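One contact in two related proteins. Structure 1 is endoglucanase FnCel5A from Fervidobacterium nodosum, which probably hydrolyses the beta-1,4-glucosidic bonds of cellulose, as a glycoside hydrolase of family 5: PDB 3NCO (chain A, 1.50 Å), residues 20-25 and 54-59. Structure 2 is endoglucanase from Fervidobacterium pennivorans: PDB 6KDD (chain B, 1.92 Å), residues 20-25 and 54-59. Both blocks share one frame: the second was fitted to the first on N, CA, C and O of the twelve residues, RMSD 0.23 Å. Numbering follows each deposited sequence.

Structure 1 (3NCO); sequences IGHGIN and GFDSVR.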
loop_
_atom_site.group_PDB
_atom_site.type_symbol
_atom_site.label_atom_id
_atom_site.label_comp_id
_atom_site.label_asym_id
_atom_site.label_seq_id
_atom_site.Cartn_x
_atom_site.Cartn_y
_atom_site.Cartn_z
ATOM N N ILE A 20 2.704 -8.027 9.112
ATOM C CA ILE A 20 2.957 -6.744 8.410
ATOM C C ILE A 20 3.547 -5.731 9.405
ATOM O O ILE A 20 4.465 -4.979 9.070
ATOM C CB ILE A 20 1.672 -6.184 7.730
ATOM C CG1 ILE A 20 1.179 -7.206 6.682
ATOM C CG2 ILE A 20 1.930 -4.796 7.099
ATOM C CD1 ILE A 20 -0.170 -6.760 6.074
ATOM N N GLY A 21 2.994 -5.721 10.614
ATOM C CA GLY A 21 3.514 -4.872 11.669
ATOM C C GLY A 21 3.649 -3.398 11.302
ATOM O O GLY A 21 2.694 -2.734 10.954
ATOM N N HIS A 22 4.859 -2.870 11.462
ATOM C CA HIS A 22 5.155 -1.531 11.018
ATOM C C HIS A 22 6.050 -1.581 9.784
ATOM O O HIS A 22 7.212 -2.016 9.859
ATOM C CB HIS A 22 5.843 -0.740 12.121
ATOM C CG HIS A 22 4.980 -0.464 13.324
ATOM N ND1 HIS A 22 4.422 -1.464 14.092
ATOM C CD2 HIS A 22 4.633 0.702 13.930
ATOM C CE1 HIS A 22 3.763 -0.928 15.111
ATOM N NE2 HIS A 22 3.872 0.385 15.034
ATOM N N GLY A 23 5.470 -1.142 8.663
ATOM C CA GLY A 23 6.112 -1.275 7.374
ATOM C C GLY A 23 6.379 0.047 6.704
ATOM O O GLY A 23 6.124 1.134 7.293
ATOM N N ILE A 24 6.935 -0.056 5.492
ATOM C CA ILE A 24 7.165 1.159 4.684
ATOM C C ILE A 24 6.966 0.857 3.199
ATOM O O ILE A 24 7.145 -0.273 2.756
ATOM C CB ILE A 24 8.559 1.723 5.004
ATOM C CG1 ILE A 24 8.795 3.219 4.558
ATOM C CG2 ILE A 24 9.652 0.739 4.500
ATOM C CD1 ILE A 24 10.048 3.731 5.084
ATOM N N ASN A 25 6.541 1.878 2.441
ATOM C CA ASN A 25 6.356 1.751 1.013
ATOM C C ASN A 25 7.642 2.115 0.311
ATOM O O ASN A 25 8.233 3.165 0.605
ATOM C CB ASN A 25 5.296 2.751 0.556
ATOM C CG ASN A 25 3.880 2.281 0.851
ATOM O OD1 ASN A 25 3.294 1.593 0.028
ATOM N ND2 ASN A 25 3.349 2.584 2.020
ATOM N N GLY A 54 14.379 -1.220 11.737
ATOM C CA GLY A 54 13.424 -1.921 12.581
ATOM C C GLY A 54 12.028 -2.066 11.978
ATOM O O GLY A 54 11.118 -2.520 12.656
ATOM N N PHE A 55 11.866 -1.704 10.692
ATOM C CA PHE A 55 10.597 -1.988 9.987
ATOM C C PHE A 55 10.412 -3.508 9.851
ATOM O O PHE A 55 11.418 -4.242 9.791
ATOM C CB PHE A 55 10.589 -1.314 8.602
ATOM C CG PHE A 55 10.507 0.191 8.698
ATOM C CD1 PHE A 55 9.290 0.807 8.933
ATOM C CD2 PHE A 55 11.651 0.977 8.604
ATOM C CE1 PHE A 55 9.181 2.207 9.035
ATOM C CE2 PHE A 55 11.595 2.358 8.770
ATOM C CZ PHE A 55 10.340 2.993 8.944
ATOM N N ASP A 56 9.144 -3.956 9.824
ATOM C CA ASP A 56 8.857 -5.384 9.655
ATOM C C ASP A 56 8.597 -5.795 8.221
ATOM O O ASP A 56 8.725 -6.976 7.895
ATOM C CB ASP A 56 7.629 -5.779 10.485
ATOM C CG ASP A 56 7.768 -5.422 11.950
ATOM O OD1 ASP A 56 8.672 -5.946 12.626
ATOM O OD2 ASP A 56 6.961 -4.568 12.397
ATOM N N SER A 57 8.198 -4.838 7.386
ATOM C CA SER A 57 7.693 -5.211 6.059
ATOM C C SER A 57 7.864 -4.060 5.080
ATOM O O SER A 57 8.093 -2.904 5.487
ATOM C CB SER A 57 6.214 -5.585 6.175
ATOM O OG SER A 57 5.467 -4.440 6.553
ATOM N N VAL A 58 7.798 -4.413 3.806
ATOM C CA VAL A 58 7.887 -3.406 2.758
ATOM C C VAL A 58 6.776 -3.643 1.764
ATOM O O VAL A 58 6.481 -4.779 1.397
ATOM C CB VAL A 58 9.297 -3.500 2.022
ATOM C CG1 VAL A 58 9.609 -4.879 1.473
ATOM C CG2 VAL A 58 9.525 -2.375 1.060
ATOM N N ARG A 59 6.150 -2.541 1.333
ATOM C CA ARG A 59 5.109 -2.626 0.336
ATOM C C ARG A 59 5.700 -2.049 -0.967
ATOM O O ARG A 59 6.228 -0.951 -0.935
ATOM C CB ARG A 59 3.882 -1.776 0.772
ATOM C CG ARG A 59 2.850 -1.689 -0.347
ATOM C CD ARG A 59 1.515 -1.173 0.218
ATOM N NE ARG A 59 0.412 -1.072 -0.743
ATOM C CZ ARG A 59 0.060 0.034 -1.400
ATOM N NH1 ARG A 59 0.768 1.162 -1.291
ATOM N NH2 ARG A 59 -1.040 -0.022 -2.186
HETATM O O HOH W 1 5.354 -4.085 14.680
#
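His22 and Asp56 meet where TIM-barrel strands 22-25 and 57-60 begin, joined by the beta-alpha-beta crossover through helix 44-53. Asp56 OD2 accepts the backbone N of His22 on its anti lone pair at 2.9 Å, and Asp56 N bonds His22 O at 2.7 Å; CB of His22 lies 4.0 Å from Asp56 OD2. A water joins Asp56 OD2 to His22 ND1; NE2 hydrogen-bonds Glu284. Ser57 OG hydrogen-bonds Ile20 O at 2.8 Å. Ile24 lays CB over one face of Phe55, 4.1 Å from Phe55 CE1; with CG1 anti to the backbone N (chi1 -163°) and the chain extended (chi2 171°), CD1 lies 3.9 Å from Phe55 CZ. Val58 (chi1 55°) sets CB 3.9 Å from Ile24 O. Asn25 OD1 takes Arg59 NH1 in the guanidinium plane at 2.9 Å; Arg59 salt-bridges Glu140 and Glu260.

What differs
The sharpest difference is at position 22, where His22(A) stands against Lys22(B). The CB atoms are 1.1 Å apart after superposition, and beyond them the two side chains part: the ring atoms of His22(A) have no counterpart in Lys22(B), nor do CG, CD, CE and NZ of Lys22(B) in His22(A). The lysine chain has a contact of its own with the turn before the second strand, Lys22(B) CD lying 3.9 Å from Gly54(B) O, whereas His22(A) CB comes no nearer than 5.6 Å to Gly54(A) O. The polar end of the side chain goes to Glu284(A) in one structure and to Glu284(B) in the other. A water bridging His22(A) ND1 and Asp56(A) OD2 is modelled in structure 1. Asp56(A) and Asp56(B) keep their place, and their bonds with the backbone of His22(A) and Lys22(B) are found in both.

Ile24(A) stands against Val24(B), which lacks the CD1 methyl. CG1 of Ile24(A) and CG2 of Val24(B) are 0.3 Å apart, CG2 of Ile24(A) and CG1 of Val24(B) 0.2 Å apart, so both branches have a match and CD1 of Ile24(A) alone is extra. CB stays against the ring of Phe55(A) or Phe55(B), which keeps its place; packing round the end of the shorter side chain may be slightly looser.

Val58(A) CB lies 3.9 Å from Ile24(A) O, and Val58(B) CB 3.9 Å from Val24(B) O. Beyond CB the models differ: chi1 is 55° in Val58(A) and -77° in Val58(B), and the place of Val58(A) CG2 is left in structure 2.

Structure 2 (6KDD); sequences IGKGVN and GFDSVR.
Lys22 presents its backbone to Asp56. Asp56 OD2 accepts the backbone N of Lys22 on its anti lone pair at 2.8 Å, and Asp56 N bonds Lys22 O at 2.7 Å; CB of Lys22 lies 3.6 Å from Asp56 OD2. The aliphatic chain crosses Asp56 at a slant and passes on until Lys22 CD lies 3.9 Å from Gly54 O. A bend at the last torsion (chi4 -26°) carries NZ to its salt bridge with Glu284. Ser57 OG hydrogen-bonds Ile20 O at 2.6 Å. Val24 lays CB over one face of Phe55, 3.8 Å from Phe55 CE1. Val58 (chi1 -77°) sets CB 3.9 Å from Val24 O. Asn25 OD1 takes Arg59 NH1 in the guanidinium plane at 2.9 Å; Arg59 salt-bridges Glu140 and Glu260.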
loop_
_atom_site.group_PDB
_atom_site.type_symbol
_atom_site.label_atom_id
_atom_site.label_comp_id
_atom_site.label_asym_id
_atom_site.label_seq_id
_atom_site.Cartn_x
_atom_site.Cartn_y
_atom_site.Cartn_z
ATOM N N ILE B 20 2.798 -7.984 9.055
ATOM C CA ILE B 20 2.994 -6.698 8.397
ATOM C C ILE B 20 3.615 -5.733 9.393
ATOM O O ILE B 20 4.643 -5.110 9.100
ATOM C CB ILE B 20 1.674 -6.172 7.827
ATOM C CG1 ILE B 20 1.118 -7.198 6.840
ATOM C CG2 ILE B 20 1.883 -4.821 7.162
ATOM C CD1 ILE B 20 -0.284 -6.945 6.358
ATOM N N GLY B 21 2.961 -5.602 10.574
ATOM C CA GLY B 21 3.553 -4.820 11.647
ATOM C C GLY B 21 3.864 -3.397 11.196
ATOM O O GLY B 21 2.970 -2.707 10.705
ATOM N N LYS B 22 5.132 -3.001 11.362
ATOM C CA LYS B 22 5.623 -1.679 11.020
ATOM C C LYS B 22 6.204 -1.736 9.602
ATOM O O LYS B 22 7.161 -2.479 9.375
ATOM C CB LYS B 22 6.754 -1.296 11.976
ATOM C CG LYS B 22 6.445 -1.391 13.472
ATOM C CD LYS B 22 7.642 -0.863 14.272
ATOM C CE LYS B 22 7.486 -0.878 15.780
ATOM N NZ LYS B 22 6.047 -0.808 16.129
ATOM N N GLY B 23 5.654 -0.926 8.682
ATOM C CA GLY B 23 5.988 -1.104 7.278
ATOM C C GLY B 23 6.305 0.208 6.584
ATOM O O GLY B 23 5.969 1.289 7.113
ATOM N N VAL B 24 6.919 0.088 5.386
ATOM C CA VAL B 24 7.171 1.273 4.592
ATOM C C VAL B 24 6.953 0.944 3.116
ATOM O O VAL B 24 7.298 -0.120 2.622
ATOM C CB VAL B 24 8.558 1.883 4.870
ATOM C CG1 VAL B 24 9.698 0.941 4.481
ATOM C CG2 VAL B 24 8.734 3.263 4.241
ATOM N N ASN B 25 6.381 1.904 2.397
ATOM C CA ASN B 25 6.264 1.752 0.962
ATOM C C ASN B 25 7.589 2.112 0.289
ATOM O O ASN B 25 8.154 3.158 0.604
ATOM C CB ASN B 25 5.176 2.706 0.476
ATOM C CG ASN B 25 3.793 2.158 0.735
ATOM O OD1 ASN B 25 3.232 1.461 -0.117
ATOM N ND2 ASN B 25 3.187 2.603 1.832
ATOM N N GLY B 54 14.305 -1.190 11.915
ATOM C CA GLY B 54 13.244 -1.648 12.805
ATOM C C GLY B 54 11.916 -1.974 12.121
ATOM O O GLY B 54 10.931 -2.289 12.766
ATOM N N PHE B 55 11.863 -1.899 10.791
ATOM C CA PHE B 55 10.639 -2.210 10.070
ATOM C C PHE B 55 10.481 -3.730 10.001
ATOM O O PHE B 55 11.483 -4.464 9.954
ATOM C CB PHE B 55 10.696 -1.589 8.649
ATOM C CG PHE B 55 10.478 -0.092 8.625
ATOM C CD1 PHE B 55 9.201 0.433 8.661
ATOM C CD2 PHE B 55 11.547 0.795 8.596
ATOM C CE1 PHE B 55 8.997 1.812 8.673
ATOM C CE2 PHE B 55 11.348 2.175 8.597
ATOM C CZ PHE B 55 10.069 2.686 8.614
ATOM N N ASP B 56 9.226 -4.171 9.957
ATOM C CA ASP B 56 8.823 -5.554 9.728
ATOM C C ASP B 56 8.556 -5.864 8.260
ATOM O O ASP B 56 8.641 -7.028 7.840
ATOM C CB ASP B 56 7.526 -5.858 10.477
ATOM C CG ASP B 56 7.747 -5.588 11.952
ATOM O OD1 ASP B 56 8.735 -6.121 12.449
ATOM O OD2 ASP B 56 6.957 -4.800 12.564
ATOM N N SER B 57 8.145 -4.844 7.492
ATOM C CA SER B 57 7.585 -5.135 6.177
ATOM C C SER B 57 7.848 -4.003 5.180
ATOM O O SER B 57 8.095 -2.842 5.547
ATOM C CB SER B 57 6.096 -5.389 6.284
ATOM O OG SER B 57 5.455 -4.198 6.765
ATOM N N VAL B 58 7.749 -4.367 3.887
ATOM C CA VAL B 58 7.792 -3.378 2.811
ATOM C C VAL B 58 6.632 -3.621 1.863
ATOM O O VAL B 58 6.223 -4.760 1.590
ATOM C CB VAL B 58 9.121 -3.471 2.023
ATOM C CG1 VAL B 58 10.307 -2.841 2.769
ATOM C CG2 VAL B 58 9.416 -4.886 1.522
ATOM N N ARG B 59 6.112 -2.518 1.328
ATOM C CA ARG B 59 5.051 -2.621 0.344
ATOM C C ARG B 59 5.618 -2.055 -0.954
ATOM O O ARG B 59 6.293 -1.014 -0.962
ATOM C CB ARG B 59 3.820 -1.798 0.765
ATOM C CG ARG B 59 2.743 -1.754 -0.324
ATOM C CD ARG B 59 1.446 -1.170 0.230
ATOM N NE ARG B 59 0.334 -1.064 -0.740
ATOM C CZ ARG B 59 -0.068 0.025 -1.400
ATOM N NH1 ARG B 59 0.620 1.152 -1.323
ATOM N NH2 ARG B 59 -1.170 -0.021 -2.166
#